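Local coordinates for putative HTH-type transcriptional regulator PH0061 (Pyrococcus horikoshii, PDB 2DBB), which probably binds specific DNA sequences as a transcriptional regulator of the AsnC family, carrying a predicted helix-turn-helix motif, at residues Y69-K75 and Y105-L111. Coordinates in Å, arbitrary orientation, origin at the centre of the assembly. Numbering follows the deposited sequence.
Sequences YAIVLIK and YNIIVRL
Antiparallel pairing is exemplified by central strands 69-75 and 107-111, both extended, axes 4.6 Å apart at 163°. Three pairs are hydrogen-bonded: A70 N-L111 O 3.1 Å, L111 N-A70 O 2.9 Å; V72 N-V109 O 2.7 Å, V109 N-V72 O 2.9 Å; I74 N-I107 O 2.8 Å, I107 N-I74 O 3.0 Å. I71/R110 and L73/I108 are non-hydrogen-bonded pairs. A classic beta bulge, N106 and I107 both facing I74, interrupts the register before K75 meets Y105 (CA-CA 4.6 Å); N106 (psi -12°, p rotamer) hydrogen-bonds S76 N through OD1. These are inner strands of the C-terminal alpha/beta sandwich of Lrp/AsnC proteins (order 95-102, 107-114, 67-76, 134-148). I107 and V109 meet helix 79-89 on one face; I71, L73 and I108 face the second subunit. Within the chain, L73 (m,t) CD2 lies 3.4 Å from I108 CD1, and L73 CB 3.7 Å from the Y105 ring centroid (CH-pi). R110 (t,t,m) sets CZ 4.3 Å from the Y69 ring centroid, over its face (cation-pi); NH1 salt-bridges E99 of the second subunit.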
ATOM      1  N   TYR B  69      -7.123   9.429   1.433  1.00 24.49           N
ATOM      2  CA  TYR B  69      -7.530   8.047   1.230  1.00 24.09           C
ATOM      3  C   TYR B  69      -8.913   7.803   1.802  1.00 24.13           C
ATOM      4  O   TYR B  69      -9.382   8.521   2.687  1.00 26.35           O
ATOM      5  CB  TYR B  69      -6.582   7.069   1.935  1.00 22.08           C
ATOM      6  CG  TYR B  69      -5.283   6.783   1.229  1.00 22.57           C
ATOM      7  CD1 TYR B  69      -5.260   6.456  -0.126  1.00 21.49           C
ATOM      8  CD2 TYR B  69      -4.075   6.779   1.930  1.00 23.26           C
ATOM      9  CE1 TYR B  69      -4.068   6.127  -0.769  1.00 20.84           C
ATOM     10  CE2 TYR B  69      -2.878   6.455   1.297  1.00 23.33           C
ATOM     11  CZ  TYR B  69      -2.883   6.125  -0.054  1.00 23.43           C
ATOM     12  OH  TYR B  69      -1.705   5.779  -0.684  1.00 22.00           O
ATOM     13  N   ALA B  70      -9.555   6.769   1.281  1.00 25.25           N
ATOM     14  CA  ALA B  70     -10.855   6.334   1.752  1.00 24.73           C
ATOM     15  C   ALA B  70     -10.768   4.824   1.661  1.00 24.37           C
ATOM     16  O   ALA B  70     -10.207   4.286   0.705  1.00 24.57           O
ATOM     17  CB  ALA B  70     -11.969   6.856   0.854  1.00 24.98           C
ATOM     18  N   ILE B  71     -11.280   4.142   2.677  1.00 22.58           N
ATOM     19  CA  ILE B  71     -11.274   2.694   2.675  1.00 22.56           C
ATOM     20  C   ILE B  71     -12.736   2.297   2.582  1.00 21.02           C
ATOM     21  O   ILE B  71     -13.570   2.815   3.322  1.00 20.96           O
ATOM     22  CB  ILE B  71     -10.688   2.108   3.981  1.00 23.09           C
ATOM     23  CG1 ILE B  71      -9.214   2.509   4.136  1.00 27.10           C
ATOM     24  CG2 ILE B  71     -10.831   0.602   3.975  1.00 21.70           C
ATOM     25  CD1 ILE B  71      -8.284   1.894   3.109  1.00 28.56           C
ATOM     26  N   VAL B  72     -13.043   1.405   1.649  1.00 19.79           N
ATOM     27  CA  VAL B  72     -14.407   0.928   1.480  1.00 20.78           C
ATOM     28  C   VAL B  72     -14.468  -0.540   1.894  1.00 19.47           C
ATOM     29  O   VAL B  72     -13.766  -1.398   1.350  1.00 19.72           O
ATOM     30  CB  VAL B  72     -14.877   1.107   0.024  1.00 20.81           C
ATOM     31  CG1 VAL B  72     -16.307   0.589  -0.140  1.00 21.72           C
ATOM     32  CG2 VAL B  72     -14.806   2.579  -0.348  1.00 18.28           C
ATOM     33  N   LEU B  73     -15.297  -0.808   2.890  1.00 19.05           N
ATOM     34  CA  LEU B  73     -15.475  -2.148   3.426  1.00 19.94           C
ATOM     35  C   LEU B  73     -16.782  -2.689   2.857  1.00 20.04           C
ATOM     36  O   LEU B  73     -17.848  -2.101   3.046  1.00 19.70           O
ATOM     37  CB  LEU B  73     -15.541  -2.072   4.954  1.00 20.19           C
ATOM     38  CG  LEU B  73     -14.395  -1.269   5.593  1.00 18.26           C
ATOM     39  CD1 LEU B  73     -14.722  -0.980   7.051  1.00 18.82           C
ATOM     40  CD2 LEU B  73     -13.095  -2.043   5.471  1.00 20.17           C
ATOM     41  N   ILE B  74     -16.697  -3.811   2.160  1.00 20.98           N
ATOM     42  CA  ILE B  74     -17.883  -4.383   1.539  1.00 21.87           C
ATOM     43  C   ILE B  74     -18.228  -5.784   2.005  1.00 22.09           C
ATOM     44  O   ILE B  74     -17.358  -6.642   2.122  1.00 22.12           O
ATOM     45  CB  ILE B  74     -17.720  -4.437  -0.000  1.00 21.76           C
ATOM     46  CG1 ILE B  74     -17.415  -3.044  -0.551  1.00 19.72           C
ATOM     47  CG2 ILE B  74     -18.979  -5.010  -0.635  1.00 22.49           C
ATOM     48  CD1 ILE B  74     -16.865  -3.044  -1.993  1.00 17.22           C
ATOM     49  N   LYS B  75     -19.511  -6.005   2.270  1.00 24.97           N
ATOM     50  CA  LYS B  75     -20.003  -7.322   2.648  1.00 27.95           C
ATOM     51  C   LYS B  75     -20.963  -7.739   1.531  1.00 29.93           C
ATOM     52  O   LYS B  75     -21.989  -7.100   1.325  1.00 27.19           O
ATOM     53  CB  LYS B  75     -20.751  -7.281   3.981  1.00 30.31           C
ATOM     54  CG  LYS B  75     -21.130  -8.670   4.489  1.00 35.08           C
ATOM     55  CD  LYS B  75     -19.879  -9.530   4.637  1.00 41.76           C
ATOM     56  CE  LYS B  75     -20.190 -10.968   5.036  1.00 45.58           C
ATOM     57  NZ  LYS B  75     -18.924 -11.771   5.147  1.00 45.96           N
ATOM     58  N   TYR B 105     -16.158  -8.271   6.612  1.00 26.23           N
ATOM     59  CA  TYR B 105     -16.267  -7.734   5.259  1.00 25.83           C
ATOM     60  C   TYR B 105     -15.429  -8.616   4.341  1.00 25.50           C
ATOM     61  O   TYR B 105     -14.276  -8.927   4.658  1.00 26.79           O
ATOM     62  CB  TYR B 105     -15.753  -6.294   5.224  1.00 24.39           C
ATOM     63  CG  TYR B 105     -16.471  -5.390   6.194  1.00 24.65           C
ATOM     64  CD1 TYR B 105     -17.728  -4.869   5.891  1.00 22.82           C
ATOM     65  CD2 TYR B 105     -15.909  -5.078   7.435  1.00 24.16           C
ATOM     66  CE1 TYR B 105     -18.404  -4.059   6.798  1.00 25.42           C
ATOM     67  CE2 TYR B 105     -16.582  -4.272   8.350  1.00 23.35           C
ATOM     68  CZ  TYR B 105     -17.826  -3.771   8.023  1.00 25.57           C
ATOM     69  OH  TYR B 105     -18.505  -2.982   8.919  1.00 29.77           O
ATOM     70  N   ASN B 106     -15.994  -9.024   3.207  1.00 23.07           N
ATOM     71  CA  ASN B 106     -15.249  -9.886   2.300  1.00 19.75           C
ATOM     72  C   ASN B 106     -14.494  -9.136   1.206  1.00 19.99           C
ATOM     73  O   ASN B 106     -13.648  -9.711   0.528  1.00 20.56           O
ATOM     74  CB  ASN B 106     -16.172 -10.960   1.707  1.00 24.70           C
ATOM     75  CG  ASN B 106     -17.379 -10.380   0.997  1.00 25.50           C
ATOM     76  OD1 ASN B 106     -18.197  -9.690   1.596  1.00 29.33           O
ATOM     77  ND2 ASN B 106     -17.496 -10.667  -0.290  1.00 29.36           N
ATOM     78  N   ILE B 107     -14.777  -7.849   1.043  1.00 20.36           N
ATOM     79  CA  ILE B 107     -14.075  -7.052   0.046  1.00 22.10           C
ATOM     80  C   ILE B 107     -13.601  -5.757   0.700  1.00 22.05           C
ATOM     81  O   ILE B 107     -14.378  -5.046   1.344  1.00 22.11           O
ATOM     82  CB  ILE B 107     -14.978  -6.719  -1.173  1.00 22.27           C
ATOM     83  CG1 ILE B 107     -15.479  -8.015  -1.815  1.00 23.88           C
ATOM     84  CG2 ILE B 107     -14.182  -5.933  -2.216  1.00 23.85           C
ATOM     85  CD1 ILE B 107     -16.534  -7.820  -2.890  1.00 23.56           C
ATOM     86  N   ILE B 108     -12.312  -5.481   0.549  1.00 21.49           N
ATOM     87  CA  ILE B 108     -11.689  -4.291   1.112  1.00 21.28           C
ATOM     88  C   ILE B 108     -11.079  -3.504  -0.033  1.00 20.79           C
ATOM     89  O   ILE B 108     -10.243  -4.026  -0.765  1.00 20.16           O
ATOM     90  CB  ILE B 108     -10.556  -4.649   2.101  1.00 22.48           C
ATOM     91  CG1 ILE B 108     -11.092  -5.578   3.195  1.00 24.24           C
ATOM     92  CG2 ILE B 108      -9.995  -3.368   2.732  1.00 22.39           C
ATOM     93  CD1 ILE B 108     -12.219  -4.985   3.980  1.00 26.05           C
ATOM     94  N   VAL B 109     -11.486  -2.244  -0.162  1.00 20.65           N
ATOM     95  CA  VAL B 109     -11.015  -1.390  -1.238  1.00 20.79           C
ATOM     96  C   VAL B 109     -10.409  -0.077  -0.758  1.00 20.13           C
ATOM     97  O   VAL B 109     -10.920   0.551   0.157  1.00 22.10           O
ATOM     98  CB  VAL B 109     -12.175  -1.035  -2.192  1.00 19.63           C
ATOM     99  CG1 VAL B 109     -11.660  -0.171  -3.353  1.00 20.71           C
ATOM    100  CG2 VAL B 109     -12.830  -2.306  -2.705  1.00 20.83           C
ATOM    101  N   ARG B 110      -9.311   0.331  -1.378  1.00 19.18           N
ATOM    102  CA  ARG B 110      -8.705   1.604  -1.029  1.00 21.52           C
ATOM    103  C   ARG B 110      -8.871   2.521  -2.232  1.00 21.53           C
ATOM    104  O   ARG B 110      -8.580   2.125  -3.361  1.00 22.47           O
ATOM    105  CB  ARG B 110      -7.213   1.468  -0.705  1.00 19.48           C
ATOM    106  CG  ARG B 110      -6.545   2.826  -0.463  1.00 21.73           C
ATOM    107  CD  ARG B 110      -5.035   2.709  -0.252  1.00 24.70           C
ATOM    108  NE  ARG B 110      -4.692   2.006   0.980  1.00 24.77           N
ATOM    109  CZ  ARG B 110      -4.796   2.526   2.201  1.00 30.13           C
ATOM    110  NH1 ARG B 110      -5.234   3.770   2.369  1.00 31.35           N
ATOM    111  NH2 ARG B 110      -4.463   1.801   3.264  1.00 30.43           N
ATOM    112  N   LEU B 111      -9.337   3.741  -1.977  1.00 20.80           N
ATOM    113  CA  LEU B 111      -9.534   4.749  -3.006  1.00 20.82           C
ATOM    114  C   LEU B 111      -8.646   5.961  -2.737  1.00 22.85           C
ATOM    115  O   LEU B 111      -8.422   6.333  -1.580  1.00 21.64           O
ATOM    116  CB  LEU B 111     -10.980   5.253  -3.004  1.00 20.65           C
ATOM    117  CG  LEU B 111     -12.155   4.283  -3.049  1.00 21.94           C
ATOM    118  CD1 LEU B 111     -13.454   5.079  -2.936  1.00 20.49           C
ATOM    119  CD2 LEU B 111     -12.112   3.474  -4.340  1.00 21.30           C
TER